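Hypothetical protein (Pyrococcus furiosus, PDB 2FZF) is of unknown function but belongs to the rubrerythrin family of the ferritin clan, and so may hold a pair of metal ions within its four-helix bundle. Local coordinates at residues A[63-68]-A[145-150]; A[30-35]-A[67-72]; A[26-31]-A[121-126]. All coordinates share one frame; numbering follows the deposited sequence.

Contact 1: A[63-68]-A[145-150]; sequences KKHEAL and DMERGH
His65 and Glu147 make the closest approach between segments 63-68 and 145-150; the orientation of their planes can be described, but not the identity of the imidazole atoms, because the ring is probably turned over in the model. The ring and carboxylate planes stand 86° apart, and OE1 of Glu147 lies at the edge of the imidazole, close to its plane. The two side chains run past each other in opposite directions. Glu147 gets there by a bend at chi2 (-65°), which turns its carboxylate across the gap although its CB does not point at the other helix. Met146 and His150 complete the patch: CB of Met146 lies obliquely to the His65 ring, and the His150 ring, with Met146 O over one face, turns an edge to His65. The segment axes are 12.6 Å apart and nearly antiparallel at 155°, and only 135 Å² is buried in all; the residues that touch are two histidines, a glutamate and a methionine. Glu62, His65, Glu147 and His150 form two Glu-x-x-His pairs, and the carboxylate of Glu147 has those of Glu62 and Glu117 close by, consistent with the di-metal centre of rubrerythrins and ferritins. On one flank helix 21-44 brings Glu32 against both His65 and Glu147; helix 103-129 adds Glu117 beside His150, and Ala120, Ala121 and Tyr124 against Glu147; helix 51-61 reaches Met146 and His150, while Lys54 of the second subunit also packs on Met146.

Contact 2: A[30-35]-A[67-72]; sequences KAEIGA and ALLRKL
Two separate touches, Glu32 with Leu69 and Ile33 with Arg70, make up the whole contact between segments 30-35 and 67-72. In the first, CD1 of Leu69 lies 4.3 Å from OE2 of Glu32, both residues directing CB at the opposing helix. The second lies on the partly exposed side: CD1 of Ile33 meets NH1 of Arg70 at 4.0 Å, and the two side chains cross at about a right angle. Bends at chi2 (-145°) and chi3 (67°) bring the guanidinium to Ile33 from a CB that does not point there, and the methyl meets it obliquely. One layer out, both polar ends have partners outside the segments. Arg70 NH1 is salt-bridged to Glu66, one turn earlier on its own helix, and the arginine also packs on Ile29, Val82 and Phe84. Glu32 OE2 is hydrogen-bonded to the hydroxyl of Tyr124 on helix 103-129. Leu69 is hemmed in by Ala28 and Ile29 on helix 21-44 and by Met140 and Leu143 on helix 134-164. Across the two segments the closest CA atoms, Glu32 and Leu69, are 9.1 Å apart, and 101 Å² is buried. Chemically, this helix pair is joined by aliphatic carbon lying against polar groups whose own bonds lead to other partners. Leu69 supplies an apolar flank to Glu32, whose OE1 lies close to OE1 of Glu62, consistent with a carboxylate-rich site as in rubrerythrins.

Contact 3: A[26-31]-A[121-126]; sequences GMAIKA and AEFYLK
Phe123 and Tyr124 reach Ala28 from adjacent positions through different first torsions: Phe123 has CG opposite the backbone N (chi1 -176°), whereas Tyr124 has CG opposite the carbonyl carbon (chi1 -68°). The methyl of Ala28 thereby serves both rings, its CB lying 4.2 Å from CE1 of Phe123 and 4.1 Å from CE1 of Tyr124. It is oblique to each ring. A bend at chi3 turns the end of Met27 toward the CE2 side of the phenyl ring, which it meets obliquely, its CE coming within 4.1 Å of CE2 of Phe123; those two side chains cross at about a right angle. The helices concerned, 21-44 and 103-129, are the first and third long helices of a ferritin-like four-helix bundle, and here their segments run antiparallel at 155°. Their axes remain 11.8 Å apart, a spacing bridged by the long aromatic side chains against a methyl, with 157 Å² buried in total. The Tyr124 hydroxyl, whose partner is Glu32, lies beside the Ala28 methyl, while the body of the ring packs on Met140, Leu143 and Ala144 of helix 134-164. Loop residues Pro85 and Ile89 pack on Met27, and Met16 on Phe123.

How the contacts relate
From the N terminus, helix 21-44 supplies segments 26-31 and 30-35, which overlap at Lys30 and Ala31 and start both contact 3 and contact 2. Contact 2 closes the shorter loop, 31 residues, by bringing back helix 63-76; contact 3 closes 89 residues on helix 103-129, and the second segment of contact 2 falls within that span. Contact 1 begins where contact 2 ends, sharing Ala67 and Leu68, and closes 76 residues on helix 134-164, so it crosses contact 3. Together they join four helices by three pairwise contacts in one connected path, 103-129 to 21-44 to 63-76 to 134-164, with contact centres 9 to 10 Å apart.

Contact 1: A[63-68]-A[145-150]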
loop_
_atom_site.group_PDB
_atom_site.type_symbol
_atom_site.label_atom_id
_atom_site.label_comp_id
_atom_site.label_asym_id
_atom_site.label_seq_id
_atom_site.Cartn_x
_atom_site.Cartn_y
_atom_site.Cartn_z
ATOM N N LYS A 63 13.511 1.085 3.588
ATOM C CA LYS A 63 14.937 1.244 3.902
ATOM C C LYS A 63 15.146 2.414 4.847
ATOM O O LYS A 63 16.010 2.374 5.723
ATOM C CB LYS A 63 15.759 1.476 2.627
ATOM C CG LYS A 63 15.978 0.229 1.785
ATOM C CD LYS A 63 16.520 0.561 0.390
ATOM C CE LYS A 63 16.492 -0.675 -0.525
ATOM N NZ LYS A 63 16.573 -0.348 -1.979
ATOM N N LYS A 64 14.339 3.452 4.664
ATOM C CA LYS A 64 14.436 4.639 5.487
ATOM C C LYS A 64 13.830 4.471 6.875
ATOM O O LYS A 64 14.020 5.332 7.731
ATOM C CB LYS A 64 13.755 5.806 4.780
ATOM C CG LYS A 64 12.258 5.624 4.635
ATOM C CD LYS A 64 11.590 6.844 4.040
ATOM C CE LYS A 64 10.121 6.877 4.439
ATOM N NZ LYS A 64 9.391 5.601 4.117
ATOM N N HIS A 65 13.104 3.380 7.106
ATOM C CA HIS A 65 12.471 3.149 8.407
ATOM C C HIS A 65 13.495 3.029 9.538
ATOM O O HIS A 65 13.316 3.584 10.623
ATOM C CB HIS A 65 11.625 1.872 8.385
ATOM C CG HIS A 65 10.350 1.983 7.602
ATOM N ND1 HIS A 65 9.987 3.121 6.913
ATOM C CD2 HIS A 65 9.354 1.088 7.398
ATOM C CE1 HIS A 65 8.825 2.919 6.316
ATOM N NE2 HIS A 65 8.420 1.694 6.595
ATOM N N GLU A 66 14.566 2.290 9.283
ATOM C CA GLU A 66 15.590 2.085 10.287
ATOM C C GLU A 66 16.213 3.392 10.716
ATOM O O GLU A 66 16.207 3.736 11.894
ATOM C CB GLU A 66 16.683 1.181 9.749
ATOM C CG GLU A 66 17.571 0.658 10.835
ATOM C CD GLU A 66 18.766 -0.079 10.305
ATOM O OE1 GLU A 66 18.670 -0.684 9.210
ATOM O OE2 GLU A 66 19.801 -0.066 11.004
ATOM N N ALA A 67 16.761 4.119 9.749
ATOM C CA ALA A 67 17.395 5.398 10.034
ATOM C C ALA A 67 16.408 6.342 10.719
ATOM O O ALA A 67 16.809 7.141 11.561
ATOM C CB ALA A 67 17.931 6.019 8.745
ATOM N N LEU A 68 15.124 6.251 10.368
ATOM C CA LEU A 68 14.118 7.113 10.985
ATOM C C LEU A 68 13.931 6.788 12.462
ATOM O O LEU A 68 13.803 7.683 13.301
ATOM C CB LEU A 68 12.764 6.987 10.273
ATOM C CG LEU A 68 12.617 7.612 8.872
ATOM C CD1 LEU A 68 11.137 7.695 8.521
ATOM C CD2 LEU A 68 13.235 9.011 8.835
ATOM N N ASP A 145 0.907 3.638 8.949
ATOM C CA ASP A 145 0.144 3.706 7.701
ATOM C C ASP A 145 0.924 3.158 6.511
ATOM O O ASP A 145 0.357 2.503 5.625
ATOM C CB ASP A 145 -0.330 5.139 7.433
ATOM C CG ASP A 145 -1.555 5.509 8.275
ATOM O OD1 ASP A 145 -2.143 4.594 8.905
ATOM O OD2 ASP A 145 -1.932 6.703 8.295
ATOM N N MET A 146 2.224 3.430 6.504
ATOM C CA MET A 146 3.122 2.926 5.482
ATOM C C MET A 146 3.124 1.395 5.577
ATOM O O MET A 146 3.076 0.714 4.566
ATOM C CB MET A 146 4.549 3.445 5.719
ATOM C CG MET A 146 4.837 4.849 5.188
ATOM S SD MET A 146 4.318 5.052 3.471
ATOM C CE MET A 146 5.385 3.868 2.580
ATOM N N GLU A 147 3.195 0.864 6.795
ATOM C CA GLU A 147 3.199 -0.581 6.996
ATOM C C GLU A 147 1.845 -1.178 6.604
ATOM O O GLU A 147 1.762 -2.221 5.952
ATOM C CB GLU A 147 3.507 -0.912 8.460
ATOM C CG GLU A 147 4.957 -0.684 8.880
ATOM C CD GLU A 147 5.924 -1.613 8.165
ATOM O OE1 GLU A 147 6.230 -1.376 6.977
ATOM O OE2 GLU A 147 6.373 -2.596 8.792
ATOM N N ARG A 148 0.784 -0.496 7.020
ATOM C CA ARG A 148 -0.576 -0.909 6.725
ATOM C C ARG A 148 -0.711 -1.005 5.199
ATOM O O ARG A 148 -1.335 -1.927 4.685
ATOM C CB ARG A 148 -1.542 0.130 7.298
ATOM C CG ARG A 148 -3.012 -0.240 7.274
ATOM C CD ARG A 148 -3.361 -1.350 8.256
ATOM N NE ARG A 148 -4.806 -1.600 8.254
ATOM C CZ ARG A 148 -5.721 -0.736 8.698
ATOM N NH1 ARG A 148 -5.336 0.436 9.195
ATOM N NH2 ARG A 148 -7.017 -1.030 8.619
ATOM N N GLY A 149 -0.113 -0.047 4.490
ATOM C CA GLY A 149 -0.159 -0.040 3.039
ATOM C C GLY A 149 0.621 -1.180 2.410
ATOM O O GLY A 149 0.189 -1.752 1.405
ATOM N N HIS A 150 1.773 -1.513 2.991
ATOM C CA HIS A 150 2.595 -2.606 2.479
ATOM C C HIS A 150 1.831 -3.921 2.683
ATOM O O HIS A 150 1.941 -4.844 1.878
ATOM C CB HIS A 150 3.946 -2.646 3.202
ATOM C CG HIS A 150 4.787 -1.422 2.990
ATOM N ND1 HIS A 150 4.883 -0.782 1.769
ATOM C CD2 HIS A 150 5.594 -0.734 3.834
ATOM C CE1 HIS A 150 5.711 0.244 1.872
ATOM N NE2 HIS A 150 6.156 0.296 3.116
#

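Contact 2: A[30-35]-A[67-72]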
loop_
_atom_site.group_PDB
_atom_site.type_symbol
_atom_site.label_atom_id
_atom_site.label_comp_id
_atom_site.label_asym_id
_atom_site.label_seq_id
_atom_site.Cartn_x
_atom_site.Cartn_y
_atom_site.Cartn_z
ATOM N N LYS A 30 15.203 -3.484 15.220
ATOM C CA LYS A 30 15.581 -4.851 14.921
ATOM C C LYS A 30 14.672 -5.433 13.865
ATOM O O LYS A 30 15.126 -6.107 12.944
ATOM C CB LYS A 30 15.512 -5.706 16.194
ATOM C CG LYS A 30 16.237 -7.045 16.128
ATOM C CD LYS A 30 16.429 -7.646 17.530
ATOM C CE LYS A 30 17.326 -8.915 17.510
ATOM N NZ LYS A 30 17.730 -9.387 18.887
ATOM N N ALA A 31 13.376 -5.177 13.993
ATOM C CA ALA A 31 12.409 -5.719 13.032
ATOM C C ALA A 31 12.632 -5.144 11.645
ATOM O O ALA A 31 12.606 -5.866 10.644
ATOM C CB ALA A 31 10.992 -5.430 13.494
ATOM N N GLU A 32 12.853 -3.839 11.596
ATOM C CA GLU A 32 13.067 -3.176 10.336
ATOM C C GLU A 32 14.377 -3.605 9.685
ATOM O O GLU A 32 14.509 -3.615 8.465
ATOM C CB GLU A 32 13.053 -1.670 10.542
ATOM C CG GLU A 32 12.061 -0.970 9.632
ATOM C CD GLU A 32 10.612 -1.147 10.056
ATOM O OE1 GLU A 32 9.717 -0.903 9.205
ATOM O OE2 GLU A 32 10.362 -1.514 11.225
ATOM N N ILE A 33 15.352 -3.971 10.496
ATOM C CA ILE A 33 16.615 -4.382 9.939
ATOM C C ILE A 33 16.478 -5.723 9.243
ATOM O O ILE A 33 16.922 -5.904 8.105
ATOM C CB ILE A 33 17.670 -4.444 11.036
ATOM C CG1 ILE A 33 17.975 -3.028 11.479
ATOM C CG2 ILE A 33 18.910 -5.162 10.553
ATOM C CD1 ILE A 33 18.924 -2.919 12.620
ATOM N N GLY A 34 15.840 -6.656 9.933
ATOM C CA GLY A 34 15.654 -7.986 9.391
ATOM C C GLY A 34 14.691 -8.014 8.229
ATOM O O GLY A 34 14.792 -8.874 7.352
ATOM N N ALA A 35 13.752 -7.075 8.235
ATOM C CA ALA A 35 12.763 -6.956 7.175
ATOM C C ALA A 35 13.478 -6.606 5.880
ATOM O O ALA A 35 13.401 -7.337 4.895
ATOM C CB ALA A 35 11.765 -5.881 7.533
ATOM N N ALA A 67 16.761 4.119 9.749
ATOM C CA ALA A 67 17.395 5.398 10.034
ATOM C C ALA A 67 16.408 6.342 10.719
ATOM O O ALA A 67 16.809 7.141 11.561
ATOM C CB ALA A 67 17.931 6.019 8.745
ATOM N N LEU A 68 15.124 6.251 10.368
ATOM C CA LEU A 68 14.118 7.113 10.985
ATOM C C LEU A 68 13.931 6.788 12.462
ATOM O O LEU A 68 13.803 7.683 13.301
ATOM C CB LEU A 68 12.764 6.987 10.273
ATOM C CG LEU A 68 12.617 7.612 8.872
ATOM C CD1 LEU A 68 11.137 7.695 8.521
ATOM C CD2 LEU A 68 13.235 9.011 8.835
ATOM N N LEU A 69 13.918 5.502 12.780
ATOM C CA LEU A 69 13.739 5.067 14.152
ATOM C C LEU A 69 14.963 5.380 14.990
ATOM O O LEU A 69 14.837 5.793 16.137
ATOM C CB LEU A 69 13.472 3.562 14.198
ATOM C CG LEU A 69 12.121 3.028 13.740
ATOM C CD1 LEU A 69 12.163 1.523 13.683
ATOM C CD2 LEU A 69 11.054 3.496 14.689
ATOM N N ARG A 70 16.144 5.181 14.406
ATOM C CA ARG A 70 17.404 5.412 15.107
ATOM C C ARG A 70 17.499 6.879 15.484
ATOM O O ARG A 70 18.107 7.242 16.497
ATOM C CB ARG A 70 18.604 5.004 14.229
ATOM C CG ARG A 70 18.416 3.643 13.556
ATOM C CD ARG A 70 19.675 2.796 13.397
ATOM N NE ARG A 70 20.231 2.333 14.668
ATOM C CZ ARG A 70 20.814 1.146 14.859
ATOM N NH1 ARG A 70 20.917 0.274 13.863
ATOM N NH2 ARG A 70 21.328 0.843 16.048
ATOM N N LYS A 71 16.883 7.722 14.665
ATOM C CA LYS A 71 16.890 9.143 14.923
ATOM C C LYS A 71 16.010 9.440 16.116
ATOM O O LYS A 71 16.400 10.192 17.013
ATOM C CB LYS A 71 16.385 9.934 13.715
ATOM C CG LYS A 71 16.366 11.432 13.996
ATOM C CD LYS A 71 16.108 12.274 12.769
ATOM C CE LYS A 71 15.994 13.738 13.155
ATOM N NZ LYS A 71 15.795 14.645 11.991
ATOM N N LEU A 72 14.819 8.852 16.127
ATOM C CA LEU A 72 13.894 9.070 17.228
ATOM C C LEU A 72 14.549 8.574 18.524
ATOM O O LEU A 72 14.634 9.318 19.494
ATOM C CB LEU A 72 12.577 8.321 16.975
ATOM C CG LEU A 72 11.282 8.835 17.637
ATOM C CD1 LEU A 72 10.175 7.839 17.402
ATOM C CD2 LEU A 72 11.473 9.023 19.120
#

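Contact 3: A[26-31]-A[121-126]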
loop_
_atom_site.group_PDB
_atom_site.type_symbol
_atom_site.label_atom_id
_atom_site.label_comp_id
_atom_site.label_asym_id
_atom_site.label_seq_id
_atom_site.Cartn_x
_atom_site.Cartn_y
_atom_site.Cartn_z
ATOM N N GLY A 26 13.974 -0.516 20.371
ATOM C CA GLY A 26 15.049 -1.384 19.927
ATOM C C GLY A 26 14.488 -2.531 19.088
ATOM O O GLY A 26 15.066 -2.938 18.080
ATOM N N MET A 27 13.348 -3.056 19.529
ATOM C CA MET A 27 12.656 -4.138 18.844
ATOM C C MET A 27 12.292 -3.686 17.441
ATOM O O MET A 27 12.526 -4.408 16.469
ATOM C CB MET A 27 11.382 -4.518 19.607
ATOM C CG MET A 27 11.630 -5.358 20.853
ATOM S SD MET A 27 10.123 -6.024 21.656
ATOM C CE MET A 27 9.214 -6.570 20.220
ATOM N N ALA A 28 11.716 -2.485 17.358
ATOM C CA ALA A 28 11.302 -1.875 16.088
ATOM C C ALA A 28 12.469 -1.824 15.115
ATOM O O ALA A 28 12.373 -2.305 13.992
ATOM C CB ALA A 28 10.780 -0.476 16.335
ATOM N N ILE A 29 13.572 -1.239 15.568
ATOM C CA ILE A 29 14.767 -1.144 14.756
ATOM C C ILE A 29 15.163 -2.542 14.283
ATOM O O ILE A 29 15.417 -2.760 13.096
ATOM C CB ILE A 29 15.943 -0.555 15.551
ATOM C CG1 ILE A 29 15.593 0.854 16.051
ATOM C CG2 ILE A 29 17.184 -0.530 14.684
ATOM C CD1 ILE A 29 16.671 1.495 16.904
ATOM N N LYS A 30 15.203 -3.484 15.220
ATOM C CA LYS A 30 15.581 -4.851 14.921
ATOM C C LYS A 30 14.672 -5.433 13.865
ATOM O O LYS A 30 15.126 -6.107 12.944
ATOM C CB LYS A 30 15.512 -5.706 16.194
ATOM C CG LYS A 30 16.237 -7.045 16.128
ATOM C CD LYS A 30 16.429 -7.646 17.530
ATOM C CE LYS A 30 17.326 -8.915 17.510
ATOM N NZ LYS A 30 17.730 -9.387 18.887
ATOM N N ALA A 31 13.376 -5.177 13.993
ATOM C CA ALA A 31 12.409 -5.719 13.032
ATOM C C ALA A 31 12.632 -5.144 11.645
ATOM O O ALA A 31 12.606 -5.866 10.644
ATOM C CB ALA A 31 10.992 -5.430 13.494
ATOM N N ALA A 121 2.405 -2.653 11.611
ATOM C CA ALA A 121 1.571 -1.462 11.596
ATOM C C ALA A 121 0.801 -1.390 12.910
ATOM O O ALA A 121 0.673 -0.316 13.499
ATOM C CB ALA A 121 0.604 -1.505 10.418
ATOM N N GLU A 122 0.293 -2.531 13.368
ATOM C CA GLU A 122 -0.460 -2.583 14.620
ATOM C C GLU A 122 0.434 -2.219 15.793
ATOM O O GLU A 122 -0.032 -1.690 16.810
ATOM C CB GLU A 122 -1.051 -3.975 14.819
ATOM C CG GLU A 122 -1.722 -4.189 16.163
ATOM C CD GLU A 122 -2.573 -5.462 16.196
ATOM O OE1 GLU A 122 -2.215 -6.431 15.469
ATOM O OE2 GLU A 122 -3.586 -5.491 16.952
ATOM N N PHE A 123 1.724 -2.506 15.629
ATOM C CA PHE A 123 2.756 -2.210 16.624
ATOM C C PHE A 123 2.946 -0.674 16.675
ATOM O O PHE A 123 2.810 -0.061 17.728
ATOM C CB PHE A 123 4.061 -2.941 16.220
ATOM C CG PHE A 123 5.200 -2.804 17.214
ATOM C CD1 PHE A 123 6.016 -1.676 17.212
ATOM C CD2 PHE A 123 5.474 -3.819 18.128
ATOM C CE1 PHE A 123 7.092 -1.565 18.093
ATOM C CE2 PHE A 123 6.548 -3.717 19.012
ATOM C CZ PHE A 123 7.356 -2.587 18.996
ATOM N N TYR A 124 3.220 -0.064 15.525
ATOM C CA TYR A 124 3.417 1.370 15.459
ATOM C C TYR A 124 2.187 2.173 15.848
ATOM O O TYR A 124 2.269 3.380 16.108
ATOM C CB TYR A 124 3.854 1.766 14.065
ATOM C CG TYR A 124 5.222 1.277 13.715
ATOM C CD1 TYR A 124 6.311 1.524 14.560
ATOM C CD2 TYR A 124 5.452 0.613 12.516
ATOM C CE1 TYR A 124 7.596 1.127 14.212
ATOM C CE2 TYR A 124 6.729 0.210 12.162
ATOM C CZ TYR A 124 7.801 0.473 13.008
ATOM O OH TYR A 124 9.070 0.124 12.626
ATOM N N LEU A 125 1.039 1.501 15.856
ATOM C CA LEU A 125 -0.228 2.124 16.236
ATOM C C LEU A 125 -0.239 2.267 17.745
ATOM O O LEU A 125 -0.676 3.285 18.281
ATOM C CB LEU A 125 -1.401 1.241 15.817
ATOM C CG LEU A 125 -2.112 1.679 14.537
ATOM C CD1 LEU A 125 -3.192 0.667 14.159
ATOM C CD2 LEU A 125 -2.701 3.066 14.760
ATOM N N LYS A 126 0.245 1.228 18.423
ATOM C CA LYS A 126 0.304 1.230 19.873
ATOM C C LYS A 126 1.408 2.165 20.340
ATOM O O LYS A 126 1.184 3.024 21.194
ATOM C CB LYS A 126 0.551 -0.181 20.421
ATOM C CG LYS A 126 0.836 -0.210 21.940
ATOM C CD LYS A 126 -0.227 0.546 22.778
ATOM C CE LYS A 126 0.242 0.804 24.220
ATOM N NZ LYS A 126 0.583 -0.453 24.959
#